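Local coordinates for amino acid amide racemase (Ochrobactrum anthropi, PDB 6GIO), which belongs to the class-III aminotransferase family and binds pyridoxal-5'-phosphate, at residues Asp93-Thr98 against Ala277-Gln282; Gly248-Phe253 against Asn311-Gln316. All blocks are in the same frame, centred on the assembly; numbering follows the deposited sequence.

Interaction 1 of 2, residues Asp93-Thr98 against Ala277-Gln282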
ATOM      1  N   ASP C  93      -6.102   6.175 -19.713  1.00 24.97           N
ATOM      2  CA  ASP C  93      -7.537   5.863 -19.497  1.00 24.67           C
ATOM      3  C   ASP C  93      -8.187   6.749 -18.432  1.00 25.14           C
ATOM      4  O   ASP C  93      -9.324   7.235 -18.635  1.00 22.40           O
ATOM      5  CB  ASP C  93      -7.793   4.428 -19.040  1.00 24.81           C
ATOM      6  CG  ASP C  93      -7.443   3.384 -20.088  1.00 26.37           C
ATOM      7  OD1 ASP C  93      -7.230   3.738 -21.256  1.00 27.01           O
ATOM      8  OD2 ASP C  93      -7.345   2.176 -19.720  1.00 27.38           O
ATOM      9  N   LEU C  94      -7.499   6.926 -17.290  1.00 23.98           N
ATOM     10  CA  LEU C  94      -8.059   7.712 -16.172  1.00 21.71           C
ATOM     11  C   LEU C  94      -8.140   9.178 -16.554  1.00 22.23           C
ATOM     12  O   LEU C  94      -9.092   9.870 -16.169  1.00 22.76           O
ATOM     13  CB  LEU C  94      -7.225   7.552 -14.931  1.00 21.00           C
ATOM     14  CG  LEU C  94      -7.380   6.179 -14.234  1.00 21.08           C
ATOM     15  CD1 LEU C  94      -6.263   5.971 -13.224  1.00 21.28           C
ATOM     16  CD2 LEU C  94      -8.717   6.086 -13.548  1.00 20.34           C
ATOM     17  N   LEU C  95      -7.157   9.668 -17.281  1.00 20.52           N
ATOM     18  CA  LEU C  95      -7.276  11.071 -17.808  1.00 23.78           C
ATOM     19  C   LEU C  95      -8.449  11.236 -18.759  1.00 24.75           C
ATOM     20  O   LEU C  95      -9.196  12.195 -18.655  1.00 28.98           O
ATOM     21  CB  LEU C  95      -5.992  11.539 -18.475  1.00 24.38           C
ATOM     22  CG  LEU C  95      -4.891  11.684 -17.426  1.00 26.79           C
ATOM     23  CD1 LEU C  95      -3.540  12.025 -18.036  1.00 28.34           C
ATOM     24  CD2 LEU C  95      -5.264  12.700 -16.379  1.00 26.68           C
ATOM     25  N   ARG C  96      -8.631  10.290 -19.663  1.00 26.87           N
ATOM     26  CA  ARG C  96      -9.726  10.329 -20.593  1.00 29.23           C
ATOM     27  C   ARG C  96     -11.091  10.249 -19.893  1.00 28.24           C
ATOM     28  O   ARG C  96     -11.976  10.988 -20.245  1.00 27.02           O
ATOM     29  CB  ARG C  96      -9.572   9.169 -21.602  1.00 32.68           C
ATOM     30  CG  ARG C  96     -10.612   9.107 -22.717  1.00 33.53           C
ATOM     31  CD  ARG C  96     -10.378   7.912 -23.662  1.00 36.40           C
ATOM     32  NE  ARG C  96     -10.143   6.669 -22.915  1.00 42.35           N
ATOM     33  CZ  ARG C  96     -11.091   5.838 -22.470  1.00 41.30           C
ATOM     34  NH1 ARG C  96     -12.385   6.072 -22.709  1.00 41.70           N
ATOM     35  NH2 ARG C  96     -10.740   4.758 -21.784  1.00 41.74           N
ATOM     36  N   ILE C  97     -11.275   9.348 -18.921  1.00 27.00           N
ATOM     37  CA  ILE C  97     -12.596   9.214 -18.300  1.00 26.25           C
ATOM     38  C   ILE C  97     -12.917  10.231 -17.197  1.00 28.35           C
ATOM     39  O   ILE C  97     -14.029  10.273 -16.689  1.00 26.92           O
ATOM     40  CB  ILE C  97     -12.858   7.781 -17.761  1.00 25.64           C
ATOM     41  CG1 ILE C  97     -12.061   7.473 -16.505  1.00 24.64           C
ATOM     42  CG2 ILE C  97     -12.612   6.758 -18.852  1.00 26.20           C
ATOM     43  CD1 ILE C  97     -12.601   6.279 -15.709  1.00 24.63           C
ATOM     44  N   THR C  98     -11.946  11.029 -16.779  1.00 30.61           N
ATOM     45  CA  THR C  98     -12.195  11.937 -15.697  1.00 31.75           C
ATOM     46  C   THR C  98     -12.199  13.338 -16.293  1.00 33.93           C
ATOM     47  O   THR C  98     -11.224  13.769 -16.861  1.00 33.43           O
ATOM     48  CB  THR C  98     -11.145  11.806 -14.565  1.00 32.91           C
ATOM     49  OG1 THR C  98     -11.037  10.425 -14.144  1.00 33.27           O
ATOM     50  CG2 THR C  98     -11.546  12.660 -13.361  1.00 33.00           C
ATOM     51  N   ALA C 277      -5.091   5.462  -7.204  1.00 18.29           N
ATOM     52  CA  ALA C 277      -4.544   6.522  -8.044  1.00 20.87           C
ATOM     53  C   ALA C 277      -4.959   7.890  -7.589  1.00 21.00           C
ATOM     54  O   ALA C 277      -6.009   8.038  -6.977  1.00 21.42           O
ATOM     55  CB  ALA C 277      -4.909   6.328  -9.492  1.00 21.50           C
ATOM     56  N   VAL C 278      -4.131   8.880  -7.935  1.00 20.58           N
ATOM     57  CA  VAL C 278      -4.420  10.282  -7.712  1.00 20.75           C
ATOM     58  C   VAL C 278      -4.295  11.005  -9.055  1.00 20.96           C
ATOM     59  O   VAL C 278      -3.277  10.916  -9.767  1.00 19.42           O
ATOM     60  CB  VAL C 278      -3.454  10.920  -6.695  1.00 20.65           C
ATOM     61  CG1 VAL C 278      -3.732  12.404  -6.521  1.00 20.29           C
ATOM     62  CG2 VAL C 278      -3.566  10.236  -5.339  1.00 22.62           C
ATOM     63  N   VAL C 279      -5.346  11.703  -9.432  1.00 22.06           N
ATOM     64  CA  VAL C 279      -5.332  12.483 -10.695  1.00 21.73           C
ATOM     65  C   VAL C 279      -5.362  13.913 -10.247  1.00 21.40           C
ATOM     66  O   VAL C 279      -6.196  14.265  -9.432  1.00 22.96           O
ATOM     67  CB  VAL C 279      -6.561  12.180 -11.593  1.00 22.23           C
ATOM     68  CG1 VAL C 279      -6.591  13.070 -12.822  1.00 22.22           C
ATOM     69  CG2 VAL C 279      -6.509  10.739 -12.028  1.00 22.34           C
ATOM     70  N   GLY C 280      -4.406  14.710 -10.706  1.00 20.96           N
ATOM     71  CA  GLY C 280      -4.278  16.052 -10.234  1.00 21.06           C
ATOM     72  C   GLY C 280      -3.670  16.952 -11.287  1.00 21.27           C
ATOM     73  O   GLY C 280      -3.297  16.476 -12.343  1.00 22.69           O
ATOM     74  N   PRO C 281      -3.616  18.255 -11.016  1.00 21.36           N
ATOM     75  CA  PRO C 281      -3.057  19.163 -12.023  1.00 24.89           C
ATOM     76  C   PRO C 281      -1.520  18.992 -12.047  1.00 25.65           C
ATOM     77  O   PRO C 281      -0.934  18.589 -11.034  1.00 23.60           O
ATOM     78  CB  PRO C 281      -3.466  20.569 -11.542  1.00 22.20           C
ATOM     79  CG  PRO C 281      -3.998  20.415 -10.174  1.00 23.20           C
ATOM     80  CD  PRO C 281      -4.051  18.956  -9.797  1.00 22.65           C
ATOM     81  N   GLN C 282      -0.885  19.286 -13.182  1.00 26.66           N
ATOM     82  CA  GLN C 282       0.561  19.035 -13.337  1.00 27.97           C
ATOM     83  C   GLN C 282       1.443  19.823 -12.357  1.00 25.01           C
ATOM     84  O   GLN C 282       2.414  19.304 -11.801  1.00 22.49           O
ATOM     85  CB  GLN C 282       1.017  19.298 -14.778  1.00 30.94           C
ATOM     86  CG  GLN C 282       2.494  19.010 -14.957  1.00 34.40           C
ATOM     87  CD  GLN C 282       2.994  19.317 -16.329  1.00 43.33           C
ATOM     88  OE1 GLN C 282       2.474  20.213 -17.018  1.00 49.80           O
ATOM     89  NE2 GLN C 282       4.027  18.570 -16.759  1.00 47.25           N
TER
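Val279 and Ala277, on one face of strand 276-281, meet Leu94 and Leu95 at the C-terminal end of helix 85-97; the axes of 93-97 and 277-281 cross at 58°, 9.9 Å apart at closest. The tight part is purely apolar. Leu94 sends its CD1 methyl to Ala277 CB, 4.0 Å away, and its CB lies 4.4 Å from Val279 CG2. Leu95 reaches in at a slant: CD2 comes to 3.8 Å from Val279 CG1, the branch that stands anti to the backbone N (chi1 175°). Phe108 of the neighbouring strand 104-109 touches both Leu94 and Ala277, so the patch continues across the sheet. The flank of Leu95 borders Val14 of the second subunit. Exposed Arg96 marks the solvent side; its salt bridge to buried Asp93 is long, and each has another partner, Glu314 and Arg307 respectively. Where the helix ends, Thr98 OG1 hydrogen-bonds Leu94 O at 2.9 Å, tilted 16° from the carbonyl plane and joining a weak bond from Thr98 N to the same oxygen. Across the two segments the contact is thus apolar, while polar bonds work beside it: Thr98 secures the helix end, and Leu95 O is bonded to Arg104 of strand 104-109.

Interaction 2 of 2, residues Gly248-Phe253 against Asn311-Gln316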
ATOM      1  N   GLY C 248     -24.385   5.165 -10.671  1.00 25.14           N
ATOM      2  CA  GLY C 248     -25.215   5.447 -11.829  1.00 23.70           C
ATOM      3  C   GLY C 248     -24.559   6.430 -12.789  1.00 25.58           C
ATOM      4  O   GLY C 248     -25.083   6.692 -13.860  1.00 24.70           O
ATOM      5  N   LEU C 249     -23.434   7.013 -12.394  1.00 26.57           N
ATOM      6  CA  LEU C 249     -22.614   7.828 -13.306  1.00 26.27           C
ATOM      7  C   LEU C 249     -21.208   7.349 -13.048  1.00 26.08           C
ATOM      8  O   LEU C 249     -20.974   6.669 -12.051  1.00 25.96           O
ATOM      9  CB  LEU C 249     -22.745   9.321 -13.024  1.00 27.10           C
ATOM     10  CG  LEU C 249     -24.078  10.044 -13.292  1.00 27.40           C
ATOM     11  CD1 LEU C 249     -24.036  11.419 -12.628  1.00 28.73           C
ATOM     12  CD2 LEU C 249     -24.367  10.207 -14.782  1.00 26.13           C
ATOM     13  N   MET C 250     -20.279   7.688 -13.932  1.00 26.00           N
ATOM     14  CA  MET C 250     -18.941   7.136 -13.836  1.00 27.51           C
ATOM     15  C   MET C 250     -18.329   7.570 -12.501  1.00 27.49           C
ATOM     16  O   MET C 250     -17.811   6.747 -11.750  1.00 26.51           O
ATOM     17  CB  MET C 250     -18.074   7.570 -15.030  1.00 28.92           C
ATOM     18  CG  MET C 250     -16.639   7.000 -14.987  1.00 30.13           C
ATOM     19  SD  MET C 250     -16.529   5.171 -14.955  1.00 33.89           S
ATOM     20  CE  MET C 250     -16.270   4.824 -16.696  1.00 34.71           C
ATOM     21  N   HIS C 251     -18.426   8.862 -12.196  1.00 26.80           N
ATOM     22  CA  HIS C 251     -17.932   9.392 -10.914  1.00 26.46           C
ATOM     23  C   HIS C 251     -19.057   9.934 -10.059  1.00 26.49           C
ATOM     24  O   HIS C 251     -19.902  10.709 -10.541  1.00 26.26           O
ATOM     25  CB  HIS C 251     -16.919  10.503 -11.148  1.00 26.58           C
ATOM     26  CG  HIS C 251     -15.861  10.149 -12.133  1.00 26.73           C
ATOM     27  ND1 HIS C 251     -14.901   9.191 -11.874  1.00 24.07           N
ATOM     28  CD2 HIS C 251     -15.602  10.634 -13.376  1.00 25.59           C
ATOM     29  CE1 HIS C 251     -14.113   9.086 -12.930  1.00 27.22           C
ATOM     30  NE2 HIS C 251     -14.516   9.949 -13.854  1.00 24.78           N
ATOM     31  N   CYS C 252     -19.070   9.545  -8.783  1.00 22.50           N
ATOM     32  CA  CYS C 252     -20.131  10.005  -7.919  1.00 22.09           C
ATOM     33  C   CYS C 252     -20.193  11.516  -7.859  1.00 20.41           C
ATOM     34  O   CYS C 252     -21.229  12.059  -7.646  1.00 19.82           O
ATOM     35  CB  CYS C 252     -20.015   9.442  -6.518  1.00 22.27           C
ATOM     36  SG  CYS C 252     -21.417   9.900  -5.452  1.00 22.72           S
ATOM     37  N   PHE C 253     -19.074  12.207  -8.005  1.00 22.86           N
ATOM     38  CA  PHE C 253     -19.129  13.686  -7.919  1.00 23.29           C
ATOM     39  C   PHE C 253     -19.896  14.317  -9.069  1.00 24.28           C
ATOM     40  O   PHE C 253     -20.308  15.501  -8.968  1.00 25.06           O
ATOM     41  CB  PHE C 253     -17.732  14.294  -7.809  1.00 22.48           C
ATOM     42  CG  PHE C 253     -16.888  14.165  -9.042  1.00 22.11           C
ATOM     43  CD1 PHE C 253     -16.994  15.094 -10.081  1.00 21.87           C
ATOM     44  CD2 PHE C 253     -15.895  13.185  -9.135  1.00 21.55           C
ATOM     45  CE1 PHE C 253     -16.178  15.006 -11.192  1.00 20.44           C
ATOM     46  CE2 PHE C 253     -15.042  13.125 -10.242  1.00 20.46           C
ATOM     47  CZ  PHE C 253     -15.193  14.026 -11.267  1.00 20.89           C
ATOM     48  N   ASN C 311     -12.413  -0.816 -18.679  1.00 29.84           N
ATOM     49  CA  ASN C 311     -12.887  -1.139 -20.027  1.00 29.01           C
ATOM     50  C   ASN C 311     -14.266  -1.824 -19.957  1.00 27.01           C
ATOM     51  O   ASN C 311     -15.178  -1.467 -20.703  1.00 26.23           O
ATOM     52  CB  ASN C 311     -11.862  -2.001 -20.773  1.00 30.87           C
ATOM     53  CG  ASN C 311     -12.277  -2.301 -22.202  1.00 30.86           C
ATOM     54  OD1 ASN C 311     -12.338  -1.417 -23.053  1.00 32.86           O
ATOM     55  ND2 ASN C 311     -12.588  -3.542 -22.453  1.00 29.92           N
ATOM     56  N   THR C 312     -14.417  -2.791 -19.042  1.00 23.17           N
ATOM     57  CA  THR C 312     -15.677  -3.486 -18.838  1.00 22.63           C
ATOM     58  C   THR C 312     -16.814  -2.565 -18.431  1.00 23.13           C
ATOM     59  O   THR C 312     -17.942  -2.662 -18.933  1.00 24.54           O
ATOM     60  CB  THR C 312     -15.494  -4.538 -17.750  1.00 22.37           C
ATOM     61  OG1 THR C 312     -14.438  -5.405 -18.144  1.00 20.84           O
ATOM     62  CG2 THR C 312     -16.725  -5.309 -17.543  1.00 23.61           C
ATOM     63  N   ILE C 313     -16.518  -1.643 -17.526  1.00 24.08           N
ATOM     64  CA  ILE C 313     -17.508  -0.668 -17.067  1.00 25.61           C
ATOM     65  C   ILE C 313     -17.982   0.240 -18.205  1.00 25.86           C
ATOM     66  O   ILE C 313     -19.177   0.531 -18.287  1.00 25.03           O
ATOM     67  CB  ILE C 313     -16.955   0.168 -15.856  1.00 25.40           C
ATOM     68  CG1 ILE C 313     -16.934  -0.681 -14.572  1.00 25.89           C
ATOM     69  CG2 ILE C 313     -17.792   1.403 -15.573  1.00 25.16           C
ATOM     70  CD1 ILE C 313     -15.972  -0.121 -13.554  1.00 28.04           C
ATOM     71  N   GLU C 314     -17.075   0.720 -19.054  1.00 26.93           N
ATOM     72  CA  GLU C 314     -17.496   1.529 -20.210  1.00 31.91           C
ATOM     73  C   GLU C 314     -18.232   0.660 -21.242  1.00 34.49           C
ATOM     74  O   GLU C 314     -19.284   1.043 -21.714  1.00 33.48           O
ATOM     75  CB  GLU C 314     -16.315   2.182 -20.943  1.00 36.39           C
ATOM     76  CG  GLU C 314     -15.493   3.175 -20.134  1.00 41.99           C
ATOM     77  CD  GLU C 314     -14.233   3.645 -20.881  1.00 47.93           C
ATOM     78  OE1 GLU C 314     -14.370   4.526 -21.765  1.00 49.06           O
ATOM     79  OE2 GLU C 314     -13.105   3.154 -20.582  1.00 50.46           O
ATOM     80  N   ARG C 315     -17.677  -0.508 -21.584  1.00 34.61           N
ATOM     81  CA  ARG C 315     -18.216  -1.318 -22.681  1.00 36.79           C
ATOM     82  C   ARG C 315     -19.588  -1.889 -22.363  1.00 38.10           C
ATOM     83  O   ARG C 315     -20.495  -1.842 -23.193  1.00 37.94           O
ATOM     84  CB  ARG C 315     -17.250  -2.454 -23.067  1.00 40.61           C
ATOM     85  CG  ARG C 315     -16.124  -2.018 -24.008  1.00 45.96           C
ATOM     86  CD  ARG C 315     -15.162  -3.164 -24.336  1.00 51.66           C
ATOM     87  NE  ARG C 315     -15.745  -4.200 -25.190  1.00 56.60           N
ATOM     88  CZ  ARG C 315     -15.958  -4.091 -26.508  1.00 61.16           C
ATOM     89  NH1 ARG C 315     -15.648  -2.977 -27.180  1.00 60.70           N
ATOM     90  NH2 ARG C 315     -16.504  -5.111 -27.165  1.00 60.81           N
ATOM     91  N   GLN C 316     -19.741  -2.452 -21.169  1.00 34.79           N
ATOM     92  CA  GLN C 316     -20.999  -3.032 -20.777  1.00 31.17           C
ATOM     93  C   GLN C 316     -21.983  -1.997 -20.197  1.00 31.36           C
ATOM     94  O   GLN C 316     -23.019  -2.388 -19.712  1.00 33.34           O
ATOM     95  CB  GLN C 316     -20.753  -4.166 -19.776  1.00 32.26           C
ATOM     96  CG  GLN C 316     -19.840  -5.257 -20.309  1.00 32.99           C
ATOM     97  CD  GLN C 316     -19.817  -6.519 -19.438  1.00 37.76           C
ATOM     98  OE1 GLN C 316     -20.648  -6.715 -18.555  1.00 37.47           O
ATOM     99  NE2 GLN C 316     -18.857  -7.394 -19.708  1.00 42.04           N
TER
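Met250 reaches from the loop between strands 234-238 and 262-265 to the last turn of helix 300-315, where its thioether end settles against Ile313 and Glu314. Its CB does not aim at the helix; the chain gets there by bending. CG stands anti to the backbone N (chi1 -179°), and turns at chi2 (59°) and chi3 (96°) bring SD and CE round to the helix. The methyl CE is the meeting point, 3.9 Å from Ile313 CG2 and equally 3.9 Å from Glu314 CG, so it touches two consecutive helix residues at once. SD follows behind it, 4.0 Å from Ile313 CG2. Met250 runs at a slant to both partners. Ile313 points its CB toward the loop and offers the CG2 branch. Glu314 presents the aliphatic part of its chain, extended beyond CG, while its carboxylate has Arg96 of helix 85-97 as its partner. At the other end of the methionine, CG lies over one face of the His251 imidazole, 3.8 Å above the plane and offset toward its rim. The side chain of Ile97 also touches both Met250 and Glu314, which places helix 85-97 beside the junction. Between loop and helix the contact is therefore dispersive, made by a flexible, polarisable thioether, and Glu314 divides its roles: its methylenes join the apolar packing while its carboxylate is probably compensated by Arg96, from a third element.

Overall arrangement
The two contacts lie 15 Å apart between centres. The C-terminal end of helix 85-97, part of interaction 1, also touches both segments of interaction 2. Interaction 1 sets that helix on strand 276-281; interaction 2 packs the 248-253 loop on helix 300-315. Polar bonds join them directly: Arg96 NH1 meets Glu314 OE1 in a 2.7 Å salt bridge, and His251 NE2 probably hydrogen-bonds Ile97 O at 2.9 Å. Asp93 extends the charged network by a salt bridge to Arg307 of helix 300-315. Their segments alternate along the chain. Neither contact includes a PLP-pocket residue; interaction 1 lies outside the pocket, with the side chain of Ala277 about 12 Å from a bound PLP.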